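Local coordinates for protein SxtG (Microseira wollei, PDB 6U1R) that probably transfers an amidino group through a covalent cysteine intermediate, as its amidinotransferase relatives do, in the biosynthesis of saxitoxin, at residues R136-V141 and R154-E159; A217-C222 and H232-L237; G223-G228 and P290-S295; H253-Q258 and L263-T268. All coordinates share one frame; numbering follows the deposited sequence.

Contact 1 of 4, residues R136-V141 and R154-E159; sequences RDVFLV and RNRYFE
Asp137, Arg156 and Glu159 form a buried salt-bridge network beside the predicted active site of this amidinotransferase fold, an alpha/beta propeller. It ties the short helix 135-138, just ahead of strand 139-142, to a type I turn running from Arg156 to Glu159. Arg156 sits in the middle and serves a different acid on each of two edges of its guanidinium. End-on, NH1 and NH2 both converge on a single oxygen, Asp137 OD2, with Arg156 NH2 to Asp137 OD2 at 2.9 Å and Arg156 NH1 to Asp137 OD2 at 3.0 Å. They reach that oxygen on its anti side, and because they share one acceptor neither bond is straight; the carboxylate and guanidinium planes are 77° apart. Side-on, the grip on Glu159 is straighter: Arg156 NE bonds Glu159 OE1 at 2.9 Å and Arg156 NH2 bonds Glu159 OE2 at 2.8 Å, one nitrogen to each oxygen and both on the syn side. The arginine chain bends at chi3 (74°), which swings the guanidinium round to face both acids, while Glu159 runs out extended from a CG placed anti to the backbone N (chi1 -162°). With a carboxylate on two edges, the rotation of the guanidinium is fixed, and its charge probably eases the approach of the acids, whose nearest oxygens, Asp137 OD2 and Glu159 OE2, are 5.4 Å apart. Asp137 also packs on the predicted catalytic His264. Next to the ionic centre, Val138 turns its CG2 methyl against the glutamate, with Val138 CG2 3.4 Å from Glu159 OE2.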
loop_
_atom_site.group_PDB
_atom_site.type_symbol
_atom_site.label_atom_id
_atom_site.label_comp_id
_atom_site.label_asym_id
_atom_site.label_seq_id
_atom_site.Cartn_x
_atom_site.Cartn_y
_atom_site.Cartn_z
ATOM N N ARG A 136 1.354 0.216 17.010
ATOM C CA ARG A 136 -0.101 0.238 16.892
ATOM C C ARG A 136 -0.584 1.275 15.875
ATOM O O ARG A 136 -1.678 1.138 15.321
ATOM C CB ARG A 136 -0.716 0.527 18.273
ATOM C CG ARG A 136 -2.238 0.450 18.373
ATOM C CD ARG A 136 -2.767 -0.969 18.460
ATOM N NE ARG A 136 -2.161 -1.735 19.555
ATOM C CZ ARG A 136 -2.476 -2.997 19.839
ATOM N NH1 ARG A 136 -3.437 -3.614 19.158
ATOM N NH2 ARG A 136 -1.858 -3.638 20.818
ATOM N N ASP A 137 0.190 2.342 15.645
ATOM C CA ASP A 137 -0.255 3.395 14.728
ATOM C C ASP A 137 -0.166 2.980 13.264
ATOM O O ASP A 137 -0.900 3.512 12.421
ATOM C CB ASP A 137 0.597 4.660 14.903
ATOM C CG ASP A 137 0.521 5.258 16.289
ATOM O OD1 ASP A 137 -0.302 4.785 17.120
ATOM O OD2 ASP A 137 1.299 6.223 16.549
ATOM N N VAL A 138 0.731 2.055 12.940
ATOM C CA VAL A 138 1.252 1.892 11.588
ATOM C C VAL A 138 0.565 0.737 10.876
ATOM O O VAL A 138 0.464 0.727 9.644
ATOM C CB VAL A 138 2.780 1.677 11.647
ATOM C CG1 VAL A 138 3.372 1.438 10.248
ATOM C CG2 VAL A 138 3.437 2.881 12.328
ATOM N N PHE A 139 0.092 -0.250 11.648
ATOM C CA PHE A 139 -0.445 -1.500 11.117
ATOM C C PHE A 139 -1.714 -1.891 11.857
ATOM O O PHE A 139 -1.797 -1.722 13.071
ATOM C CB PHE A 139 0.510 -2.693 11.282
ATOM C CG PHE A 139 1.925 -2.444 10.831
ATOM C CD1 PHE A 139 2.262 -2.575 9.502
ATOM C CD2 PHE A 139 2.907 -2.097 11.739
ATOM C CE1 PHE A 139 3.568 -2.378 9.074
ATOM C CE2 PHE A 139 4.225 -1.879 11.312
ATOM C CZ PHE A 139 4.542 -2.018 9.978
ATOM N N LEU A 140 -2.650 -2.479 11.133
ATOM C CA LEU A 140 -3.787 -3.189 11.693
ATOM C C LEU A 140 -3.563 -4.681 11.539
ATOM O O LEU A 140 -3.114 -5.136 10.479
ATOM C CB LEU A 140 -5.080 -2.846 10.969
ATOM C CG LEU A 140 -5.754 -1.516 11.158
ATOM C CD1 LEU A 140 -6.816 -1.386 10.029
ATOM C CD2 LEU A 140 -6.389 -1.481 12.534
ATOM N N VAL A 141 -3.887 -5.444 12.577
ATOM C CA VAL A 141 -3.918 -6.899 12.487
ATOM C C VAL A 141 -5.378 -7.317 12.478
ATOM O O VAL A 141 -6.092 -7.106 13.470
ATOM C CB VAL A 141 -3.169 -7.582 13.642
ATOM C CG1 VAL A 141 -3.171 -9.096 13.411
ATOM C CG2 VAL A 141 -1.768 -7.074 13.748
ATOM N N ARG A 154 3.260 13.071 6.941
ATOM C CA ARG A 154 4.379 12.941 6.017
ATOM C C ARG A 154 5.634 12.387 6.678
ATOM O O ARG A 154 6.359 11.611 6.065
ATOM C CB ARG A 154 4.691 14.308 5.395
ATOM C CG ARG A 154 3.641 14.818 4.430
ATOM C CD ARG A 154 3.894 16.292 4.149
ATOM N NE ARG A 154 3.051 16.803 3.071
ATOM C CZ ARG A 154 2.791 18.092 2.877
ATOM N NH1 ARG A 154 3.305 19.016 3.705
ATOM N NH2 ARG A 154 2.031 18.464 1.851
ATOM N N ASN A 155 5.937 12.799 7.911
ATOM C CA ASN A 155 7.168 12.319 8.532
ATOM C C ASN A 155 7.128 10.828 8.834
ATOM O O ASN A 155 8.176 10.239 9.116
ATOM C CB ASN A 155 7.447 13.096 9.809
ATOM C CG ASN A 155 7.750 14.546 9.544
ATOM O OD1 ASN A 155 6.839 15.351 9.402
ATOM N ND2 ASN A 155 9.044 14.890 9.445
ATOM N N ARG A 156 5.950 10.210 8.805
ATOM C CA ARG A 156 5.807 8.787 9.094
ATOM C C ARG A 156 5.681 7.930 7.835
ATOM O O ARG A 156 5.373 6.744 7.933
ATOM C CB ARG A 156 4.600 8.590 10.032
ATOM C CG ARG A 156 4.618 9.546 11.226
ATOM C CD ARG A 156 3.547 9.221 12.254
ATOM N NE ARG A 156 3.866 8.025 13.031
ATOM C CZ ARG A 156 3.163 7.606 14.077
ATOM N NH1 ARG A 156 2.101 8.286 14.476
ATOM N NH2 ARG A 156 3.549 6.522 14.743
ATOM N N TYR A 157 5.999 8.490 6.660
ATOM C CA TYR A 157 5.807 7.822 5.372
ATOM C C TYR A 157 6.530 6.484 5.287
ATOM O O TYR A 157 6.080 5.573 4.576
ATOM C CB TYR A 157 6.347 8.724 4.268
ATOM C CG TYR A 157 5.612 8.733 2.939
ATOM C CD1 TYR A 157 4.261 9.031 2.865
ATOM C CD2 TYR A 157 6.304 8.541 1.757
ATOM C CE1 TYR A 157 3.621 9.103 1.641
ATOM C CE2 TYR A 157 5.690 8.610 0.544
ATOM C CZ TYR A 157 4.348 8.906 0.482
ATOM O OH TYR A 157 3.772 8.967 -0.773
ATOM N N PHE A 158 7.682 6.365 5.941
ATOM C CA PHE A 158 8.512 5.171 5.870
ATOM C C PHE A 158 8.623 4.477 7.219
ATOM O O PHE A 158 9.574 3.722 7.464
ATOM C CB PHE A 158 9.898 5.527 5.323
ATOM C CG PHE A 158 9.868 5.959 3.890
ATOM C CD1 PHE A 158 9.592 5.039 2.898
ATOM C CD2 PHE A 158 10.068 7.287 3.531
ATOM C CE1 PHE A 158 9.534 5.405 1.570
ATOM C CE2 PHE A 158 9.999 7.663 2.188
ATOM C CZ PHE A 158 9.734 6.724 1.216
ATOM N N GLU A 159 7.656 4.692 8.096
ATOM C CA GLU A 159 7.777 4.108 9.414
ATOM C C GLU A 159 7.650 2.591 9.387
ATOM O O GLU A 159 8.113 1.938 10.328
ATOM C CB GLU A 159 6.739 4.716 10.350
ATOM C CG GLU A 159 7.058 4.493 11.797
ATOM C CD GLU A 159 6.333 5.471 12.702
ATOM O OE1 GLU A 159 6.333 6.689 12.402
ATOM O OE2 GLU A 159 5.729 5.041 13.719
#

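Contact 2 of 4, residues A217-C222 and H232-L237; sequences ADFVRC and HVTNSL
Asp218 and Thr234 reach for each other from opposite directions, joining the 3-10 turn that leads into strand 219-222 to the loop ahead of helix 236-245. Their one hydrogen bond is short: the hydroxyl Thr234 OG1 donates to Asp218 OD2 at 2.7 Å, meeting that oxygen on its anti side and 21° out of the carboxylate plane. The threonine hydroxyl lies beside its own backbone N, anti to the carbonyl carbon (chi1 -67°), which brings OG1 round to the aspartate. Ser231 is a second partner of the same oxygen, and Gln229 NE2 bonds OD1.

The rest is van der Waals contact. One methyl of Val233 rests against the acid, Val233 CG2 lying 3.5 Å from Asp218 OD2, and the same side chain also packs on Asp215, a predicted catalytic residue. On the other branch of the threonine, the methyl meets the far end of the Phe219 ring obliquely, with Thr234 CG2 4.2 Å from Phe219 CZ. Phe219 continues onto Ile239 and Leu242 of the helix.

Both oxygens of the buried Asp218 carboxylate thus have hydrogen-bond partners, hydroxyl and amide groups in the bonds named here, which limits the rotation of the carboxylate close to the predicted catalytic His264.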
loop_
_atom_site.group_PDB
_atom_site.type_symbol
_atom_site.label_atom_id
_atom_site.label_comp_id
_atom_site.label_asym_id
_atom_site.label_seq_id
_atom_site.Cartn_x
_atom_site.Cartn_y
_atom_site.Cartn_z
ATOM N N ALA A 217 -4.325 3.073 14.755
ATOM C CA ALA A 217 -4.712 3.236 16.151
ATOM C C ALA A 217 -5.944 4.114 16.336
ATOM O O ALA A 217 -6.363 4.323 17.485
ATOM C CB ALA A 217 -3.542 3.806 16.947
ATOM N N ASP A 218 -6.556 4.610 15.254
ATOM C CA ASP A 218 -7.898 5.185 15.353
ATOM C C ASP A 218 -9.001 4.115 15.342
ATOM O O ASP A 218 -10.194 4.477 15.292
ATOM C CB ASP A 218 -8.145 6.193 14.220
ATOM C CG ASP A 218 -7.676 7.598 14.573
ATOM O OD1 ASP A 218 -7.902 8.019 15.732
ATOM O OD2 ASP A 218 -7.070 8.261 13.696
ATOM N N PHE A 219 -8.628 2.830 15.426
ATOM C CA PHE A 219 -9.568 1.711 15.436
ATOM C C PHE A 219 -9.246 0.737 16.567
ATOM O O PHE A 219 -8.077 0.540 16.920
ATOM C CB PHE A 219 -9.549 0.961 14.099
ATOM C CG PHE A 219 -9.862 1.836 12.924
ATOM C CD1 PHE A 219 -8.857 2.550 12.291
ATOM C CD2 PHE A 219 -11.159 1.967 12.468
ATOM C CE1 PHE A 219 -9.136 3.364 11.231
ATOM C CE2 PHE A 219 -11.441 2.780 11.383
ATOM C CZ PHE A 219 -10.434 3.486 10.771
ATOM N N VAL A 220 -10.299 0.147 17.151
ATOM C CA VAL A 220 -10.160 -0.956 18.099
ATOM C C VAL A 220 -11.062 -2.096 17.642
ATOM O O VAL A 220 -12.088 -1.875 16.990
ATOM C CB VAL A 220 -10.489 -0.542 19.553
ATOM C CG1 VAL A 220 -9.342 0.246 20.131
ATOM C CG2 VAL A 220 -11.788 0.263 19.614
ATOM N N ARG A 221 -10.664 -3.333 17.973
ATOM C CA ARG A 221 -11.193 -4.540 17.326
ATOM C C ARG A 221 -12.011 -5.404 18.281
ATOM O O ARG A 221 -11.505 -5.819 19.332
ATOM C CB ARG A 221 -10.034 -5.362 16.762
ATOM C CG ARG A 221 -9.286 -4.660 15.583
ATOM C CD ARG A 221 -7.920 -5.257 15.276
ATOM N NE ARG A 221 -7.148 -5.264 16.508
ATOM C CZ ARG A 221 -6.544 -6.318 17.035
ATOM N NH1 ARG A 221 -6.491 -7.491 16.393
ATOM N NH2 ARG A 221 -5.971 -6.185 18.223
ATOM N N CYS A 222 -13.248 -5.734 17.869
ATOM C CA CYS A 222 -14.158 -6.617 18.621
ATOM C C CYS A 222 -14.710 -7.730 17.721
ATOM O O CYS A 222 -15.920 -7.875 17.549
ATOM C CB CYS A 222 -15.339 -5.854 19.214
ATOM S SG CYS A 222 -14.857 -4.603 20.411
ATOM N N HIS A 232 -7.613 13.963 13.494
ATOM C CA HIS A 232 -6.727 14.796 12.689
ATOM C C HIS A 232 -5.925 14.020 11.652
ATOM O O HIS A 232 -5.287 14.670 10.823
ATOM C CB HIS A 232 -5.799 15.590 13.587
ATOM C CG HIS A 232 -6.507 16.689 14.314
ATOM N ND1 HIS A 232 -7.144 17.716 13.653
ATOM C CD2 HIS A 232 -6.723 16.901 15.634
ATOM C CE1 HIS A 232 -7.696 18.531 14.533
ATOM N NE2 HIS A 232 -7.453 18.062 15.745
ATOM N N VAL A 233 -5.950 12.684 11.643
ATOM C CA VAL A 233 -5.260 11.919 10.613
ATOM C C VAL A 233 -6.164 10.947 9.851
ATOM O O VAL A 233 -5.762 10.491 8.772
ATOM C CB VAL A 233 -4.042 11.158 11.190
ATOM C CG1 VAL A 233 -3.037 12.136 11.777
ATOM C CG2 VAL A 233 -4.483 10.130 12.226
ATOM N N THR A 234 -7.360 10.628 10.340
ATOM C CA THR A 234 -8.237 9.637 9.716
ATOM C C THR A 234 -9.471 10.355 9.175
ATOM O O THR A 234 -10.196 10.988 9.945
ATOM C CB THR A 234 -8.635 8.552 10.725
ATOM O OG1 THR A 234 -7.474 7.784 11.087
ATOM C CG2 THR A 234 -9.668 7.604 10.131
ATOM N N ASN A 235 -9.692 10.278 7.861
ATOM C CA ASN A 235 -10.831 10.926 7.228
ATOM C C ASN A 235 -11.860 9.903 6.754
ATOM O O ASN A 235 -11.722 8.691 6.946
ATOM C CB ASN A 235 -10.377 11.844 6.077
ATOM C CG ASN A 235 -9.704 11.103 4.932
ATOM O OD1 ASN A 235 -9.546 9.879 4.949
ATOM N ND2 ASN A 235 -9.285 11.855 3.926
ATOM N N SER A 236 -12.951 10.415 6.182
ATOM C CA SER A 236 -14.044 9.530 5.782
ATOM C C SER A 236 -13.609 8.591 4.666
ATOM O O SER A 236 -14.021 7.426 4.638
ATOM C CB SER A 236 -15.276 10.352 5.357
ATOM O OG SER A 236 -15.880 11.008 6.468
ATOM N N LEU A 237 -12.772 9.069 3.739
ATOM C CA LEU A 237 -12.287 8.196 2.663
ATOM C C LEU A 237 -11.461 7.042 3.225
ATOM O O LEU A 237 -11.516 5.916 2.713
ATOM C CB LEU A 237 -11.443 8.986 1.655
ATOM C CG LEU A 237 -12.137 9.815 0.561
ATOM C CD1 LEU A 237 -11.073 10.420 -0.371
ATOM C CD2 LEU A 237 -13.132 8.989 -0.226
#

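Contact 3 of 4, residues G223-G228 and P290-S295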
loop_
_atom_site.group_PDB
_atom_site.type_symbol
_atom_site.label_atom_id
_atom_site.label_comp_id
_atom_site.label_asym_id
_atom_site.label_seq_id
_atom_site.Cartn_x
_atom_site.Cartn_y
_atom_site.Cartn_z
ATOM N N GLY A 223 -13.822 -8.541 17.177
ATOM C CA GLY A 223 -14.252 -9.583 16.248
ATOM C C GLY A 223 -14.807 -8.980 14.978
ATOM O O GLY A 223 -14.166 -8.136 14.337
ATOM N N ARG A 224 -16.021 -9.400 14.601
ATOM C CA ARG A 224 -16.639 -8.919 13.373
ATOM C C ARG A 224 -16.997 -7.433 13.416
ATOM O O ARG A 224 -17.265 -6.852 12.357
ATOM C CB ARG A 224 -17.909 -9.718 13.061
ATOM C CG ARG A 224 -17.656 -11.141 12.608
ATOM C CD ARG A 224 -18.872 -11.754 11.938
ATOM N NE ARG A 224 -18.611 -13.140 11.540
ATOM C CZ ARG A 224 -18.107 -13.521 10.371
ATOM N NH1 ARG A 224 -17.800 -12.629 9.438
ATOM N NH2 ARG A 224 -17.916 -14.821 10.129
ATOM N N ASP A 225 -16.996 -6.812 14.592
ATOM C CA ASP A 225 -17.328 -5.401 14.743
ATOM C C ASP A 225 -16.082 -4.648 15.184
ATOM O O ASP A 225 -15.427 -5.038 16.159
ATOM C CB ASP A 225 -18.474 -5.220 15.740
ATOM C CG ASP A 225 -19.731 -5.883 15.262
ATOM O OD1 ASP A 225 -20.386 -5.308 14.372
ATOM O OD2 ASP A 225 -20.038 -7.000 15.744
ATOM N N ILE A 226 -15.756 -3.582 14.443
ATOM C CA ILE A 226 -14.599 -2.726 14.677
ATOM C C ILE A 226 -15.107 -1.299 14.895
ATOM O O ILE A 226 -16.032 -0.848 14.206
ATOM C CB ILE A 226 -13.622 -2.804 13.480
ATOM C CG1 ILE A 226 -13.018 -4.208 13.362
ATOM C CG2 ILE A 226 -12.500 -1.759 13.593
ATOM C CD1 ILE A 226 -12.355 -4.484 12.033
ATOM N N PHE A 227 -14.541 -0.603 15.868
ATOM C CA PHE A 227 -14.943 0.767 16.180
ATOM C C PHE A 227 -13.824 1.725 15.798
ATOM O O PHE A 227 -12.661 1.476 16.122
ATOM C CB PHE A 227 -15.291 0.896 17.657
ATOM C CG PHE A 227 -16.461 0.056 18.045
ATOM C CD1 PHE A 227 -17.748 0.557 17.931
ATOM C CD2 PHE A 227 -16.290 -1.252 18.441
ATOM C CE1 PHE A 227 -18.835 -0.217 18.245
ATOM C CE2 PHE A 227 -17.394 -2.037 18.756
ATOM C CZ PHE A 227 -18.663 -1.507 18.649
ATOM N N GLY A 228 -14.179 2.811 15.107
ATOM C CA GLY A 228 -13.205 3.815 14.721
ATOM C C GLY A 228 -13.746 5.210 14.966
ATOM O O GLY A 228 -14.897 5.389 15.376
ATOM N N PRO A 290 -22.798 4.302 19.337
ATOM C CA PRO A 290 -23.522 3.378 18.453
ATOM C C PRO A 290 -24.418 2.438 19.250
ATOM O O PRO A 290 -24.050 1.964 20.323
ATOM C CB PRO A 290 -22.401 2.624 17.738
ATOM C CG PRO A 290 -21.249 3.588 17.742
ATOM C CD PRO A 290 -21.351 4.325 19.052
ATOM N N LYS A 291 -25.615 2.172 18.721
ATOM C CA LYS A 291 -26.593 1.412 19.491
ATOM C C LYS A 291 -26.163 -0.034 19.715
ATOM O O LYS A 291 -26.614 -0.657 20.681
ATOM C CB LYS A 291 -27.950 1.457 18.789
ATOM C CG LYS A 291 -28.444 2.882 18.553
ATOM C CD LYS A 291 -29.938 3.008 18.816
ATOM C CE LYS A 291 -30.365 4.466 18.872
ATOM N NZ LYS A 291 -31.799 4.608 19.260
ATOM N N ILE A 292 -25.296 -0.576 18.857
ATOM C CA ILE A 292 -24.830 -1.954 19.023
ATOM C C ILE A 292 -24.209 -2.161 20.400
ATOM O O ILE A 292 -24.271 -3.260 20.972
ATOM C CB ILE A 292 -23.847 -2.292 17.883
ATOM C CG1 ILE A 292 -23.410 -3.757 17.952
ATOM C CG2 ILE A 292 -22.635 -1.325 17.912
ATOM C CD1 ILE A 292 -22.393 -4.142 16.861
ATOM N N LEU A 293 -23.627 -1.112 20.974
ATOM C CA LEU A 293 -23.001 -1.250 22.281
ATOM C C LEU A 293 -23.998 -1.439 23.420
ATOM O O LEU A 293 -23.566 -1.720 24.540
ATOM C CB LEU A 293 -22.118 -0.033 22.539
ATOM C CG LEU A 293 -20.841 -0.041 21.692
ATOM C CD1 LEU A 293 -20.236 1.347 21.603
ATOM C CD2 LEU A 293 -19.838 -0.982 22.286
ATOM N N LYS A 294 -25.312 -1.361 23.166
ATOM C CA LYS A 294 -26.289 -1.446 24.248
ATOM C C LYS A 294 -26.236 -2.777 24.989
ATOM O O LYS A 294 -26.592 -2.830 26.169
ATOM C CB LYS A 294 -27.708 -1.219 23.711
ATOM C CG LYS A 294 -28.002 0.214 23.293
ATOM C CD LYS A 294 -27.873 1.181 24.464
ATOM C CE LYS A 294 -28.412 2.565 24.110
ATOM N NZ LYS A 294 -28.443 3.465 25.297
ATOM N N SER A 295 -25.816 -3.857 24.332
ATOM C CA SER A 295 -25.738 -5.158 24.987
ATOM C C SER A 295 -24.512 -5.322 25.886
ATOM O O SER A 295 -24.438 -6.308 26.638
ATOM C CB SER A 295 -25.734 -6.261 23.930
ATOM O OG SER A 295 -24.588 -6.146 23.125
#
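Strand 225-228 passes the 3-10 segment 291-295 at a distance set by side chains, the CA atoms of Asp225 and Ile292 standing 9.3 Å apart and those of Phe227 and Pro290 the same. Asp225 and Phe227, two residues apart on the strand, both point toward the segment, and consecutive residues of the segment, Ile292 and Leu293, answer them.

Ile292 uses both of its branches. The long one, extended with CG1 anti to the backbone N (chi1 -176°), carries its terminal methyl to the aspartate, where Ile292 CD1 lies 3.4 Å from Asp225 OD1. The short one comes to the edge of the phenylalanine ring, near its plane, with Ile292 CG2 4.0 Å from Phe227 CE1. Leu293 comes from the opposite direction to Phe227 and meets the outer end of the same ring obliquely: Leu293 CD2 to Phe227 CZ, 3.9 Å. Elsewhere His253 meets the Phe227 ring with planes about 30° apart, and Phe383 at the C-terminus packs on both Ile292 and Leu293.

The polar end of Asp225 is engaged within the sheet, OD1 taking a hydrogen bond from His253 and a salt bridge from Arg251. Ile292 therefore gives the acid only a greasy neighbour, and dispersion between aliphatic branches and an aromatic rim carries the attraction across this contact.

Contact 4 of 4, residues H253-Q258 and L263-T268; sequences HIIESQ and LHIDTT
Ile255, on the segment 253-258 that continues strand 251-255, faces Ile265 and Thr268 on an irregular loop that is drawn into a tight turn by the bond from Thr268 N to Ile265 O (2.8 Å). Ile255 and Ile265 reach for each other tip to tip, and their terminal methyls touch, Ile255 CD1 lying 3.8 Å from Ile265 CD1. Ile255 has its CG1 in the crowded position between backbone N and carbonyl carbon (chi1 70°), and the branch then extends toward the loop. From there it slides alongside the threonine in the opposite sense, with Ile255 CD1 3.9 Å from Thr268 CG2.

Thr268 presents its other branch to water. One ordered molecule bridges the segments, 2.6 Å from Ser257 OG and 2.7 Å from Thr268 OG1, and the serine hydroxyl is also bonded to Cys259 N. Gln229 of the neighbouring strand 225-229 packs against Ile255, Ser257 and Ile265.

The loop carries His264, a predicted catalytic residue bonded through NE2 to Asp215, and Asp266, two residues on, bonds His367. The contact between loop and strand is therefore mixed in character: methyl groups meet directly, while one bridging water joins two hydroxyls too far apart to bond.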
loop_
_atom_site.group_PDB
_atom_site.type_symbol
_atom_site.label_atom_id
_atom_site.label_comp_id
_atom_site.label_asym_id
_atom_site.label_seq_id
_atom_site.Cartn_x
_atom_site.Cartn_y
_atom_site.Cartn_z
ATOM N N HIS A 253 -17.912 0.582 12.824
ATOM C CA HIS A 253 -18.814 1.534 13.459
ATOM C C HIS A 253 -18.007 2.761 13.846
ATOM O O HIS A 253 -16.928 2.624 14.418
ATOM C CB HIS A 253 -19.447 0.923 14.704
ATOM C CG HIS A 253 -20.101 -0.395 14.448
ATOM N ND1 HIS A 253 -21.424 -0.509 14.074
ATOM C CD2 HIS A 253 -19.602 -1.652 14.479
ATOM C CE1 HIS A 253 -21.715 -1.790 13.903
ATOM N NE2 HIS A 253 -20.627 -2.504 14.139
ATOM N N ILE A 254 -18.521 3.946 13.550
ATOM C CA ILE A 254 -17.773 5.183 13.761
ATOM C C ILE A 254 -18.379 5.911 14.952
ATOM O O ILE A 254 -19.581 6.197 14.958
ATOM C CB ILE A 254 -17.783 6.056 12.498
ATOM C CG1 ILE A 254 -17.098 5.304 11.347
ATOM C CG2 ILE A 254 -17.102 7.404 12.748
ATOM C CD1 ILE A 254 -15.631 4.830 11.662
ATOM N N ILE A 255 -17.554 6.197 15.964
ATOM C CA ILE A 255 -17.993 6.985 17.110
ATOM C C ILE A 255 -17.636 8.448 16.876
ATOM O O ILE A 255 -16.755 8.775 16.080
ATOM C CB ILE A 255 -17.383 6.499 18.441
ATOM C CG1 ILE A 255 -15.885 6.816 18.500
ATOM C CG2 ILE A 255 -17.639 5.007 18.646
ATOM C CD1 ILE A 255 -15.340 6.895 19.882
ATOM N N GLU A 256 -18.298 9.332 17.625
ATOM C CA GLU A 256 -17.984 10.759 17.647
ATOM C C GLU A 256 -17.172 11.077 18.898
ATOM O O GLU A 256 -17.639 10.835 20.010
ATOM C CB GLU A 256 -19.269 11.587 17.630
ATOM C CG GLU A 256 -20.211 11.247 16.470
ATOM C CD GLU A 256 -19.656 11.648 15.115
ATOM O OE1 GLU A 256 -18.989 12.702 15.037
ATOM O OE2 GLU A 256 -19.885 10.907 14.125
ATOM N N SER A 257 -15.948 11.583 18.717
ATOM C CA SER A 257 -15.150 12.058 19.844
ATOM C C SER A 257 -15.448 13.528 20.111
ATOM O O SER A 257 -15.613 14.319 19.180
ATOM C CB SER A 257 -13.653 11.898 19.583
ATOM O OG SER A 257 -12.897 12.385 20.687
ATOM N N GLN A 258 -15.512 13.879 21.388
ATOM C CA GLN A 258 -15.576 15.265 21.830
ATOM C C GLN A 258 -14.195 15.874 22.074
ATOM O O GLN A 258 -14.115 17.024 22.515
ATOM C CB GLN A 258 -16.415 15.351 23.111
ATOM C CG GLN A 258 -17.881 14.946 22.903
ATOM C CD GLN A 258 -18.644 14.769 24.216
ATOM O OE1 GLN A 258 -18.072 14.415 25.253
ATOM N NE2 GLN A 258 -19.945 15.005 24.168
ATOM N N LEU A 263 -6.631 12.196 18.078
ATOM C CA LEU A 263 -5.636 11.516 17.259
ATOM C C LEU A 263 -5.388 10.172 17.955
ATOM O O LEU A 263 -4.730 10.130 18.998
ATOM C CB LEU A 263 -4.368 12.349 17.132
ATOM C CG LEU A 263 -3.147 11.888 16.325
ATOM C CD1 LEU A 263 -3.402 10.809 15.335
ATOM C CD2 LEU A 263 -2.569 13.098 15.591
ATOM N N HIS A 264 -5.991 9.117 17.410
ATOM C CA HIS A 264 -6.004 7.753 17.938
ATOM C C HIS A 264 -7.114 7.587 18.968
ATOM O O HIS A 264 -7.463 8.531 19.686
ATOM C CB HIS A 264 -4.633 7.342 18.502
ATOM C CG HIS A 264 -3.535 7.490 17.498
ATOM N ND1 HIS A 264 -2.232 7.779 17.842
ATOM C CD2 HIS A 264 -3.564 7.426 16.144
ATOM C CE1 HIS A 264 -1.508 7.900 16.741
ATOM N NE2 HIS A 264 -2.287 7.668 15.699
ATOM N N ILE A 265 -7.720 6.399 18.975
ATOM C CA ILE A 265 -8.923 6.127 19.763
ATOM C C ILE A 265 -8.619 5.407 21.081
ATOM O O ILE A 265 -9.533 5.243 21.917
ATOM C CB ILE A 265 -9.928 5.323 18.902
ATOM C CG1 ILE A 265 -11.387 5.527 19.363
ATOM C CG2 ILE A 265 -9.551 3.817 18.831
ATOM C CD1 ILE A 265 -12.435 4.907 18.388
ATOM N N ASP A 266 -7.372 4.988 21.310
ATOM C CA ASP A 266 -7.084 4.072 22.405
ATOM C C ASP A 266 -6.763 4.793 23.727
ATOM O O ASP A 266 -6.173 4.189 24.632
ATOM C CB ASP A 266 -5.996 3.046 22.001
ATOM C CG ASP A 266 -4.728 3.639 21.391
ATOM O OD1 ASP A 266 -4.671 4.834 21.060
ATOM O OD2 ASP A 266 -3.754 2.835 21.208
ATOM N N THR A 267 -7.196 6.053 23.873
ATOM C CA THR A 267 -7.491 6.644 25.176
ATOM C C THR A 267 -8.948 7.087 25.271
ATOM O O THR A 267 -9.306 7.801 26.218
ATOM C CB THR A 267 -6.576 7.838 25.501
ATOM O OG1 THR A 267 -6.753 8.887 24.551
ATOM C CG2 THR A 267 -5.128 7.430 25.525
ATOM N N THR A 268 -9.801 6.645 24.339
ATOM C CA THR A 268 -11.200 7.054 24.247
ATOM C C THR A 268 -12.154 5.885 24.424
ATOM O O THR A 268 -13.097 5.967 25.244
ATOM C CB THR A 268 -11.456 7.745 22.887
ATOM O OG1 THR A 268 -10.664 8.946 22.775
ATOM C CG2 THR A 268 -12.943 8.084 22.693
HETATM O O HOH W 1 -10.881 10.736 20.719
#

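Contacts 1, 2 and 4 gather round the predicted active site, whereas contact 3 lies away from it, its centre 25 Å from that of contact 1. The centres of contacts 2 and 4 are 8 Å apart, and the two are joined by a probable bond between Ala217 O and Ile265 N of 2.9 Å. Contact 1 reaches the same place from the other side of His264, with Asp137 OD2 3.3 Å from His264 CE1. Strands 219-222, 225-229 and 251-255 form one sheet that links contacts 2, 3 and 4. Contact 4 is nested within the loop that contact 3 closes, and the side chain of Ile265 is about 9 Å from those of Asp215 and Cys368, also predicted catalytic.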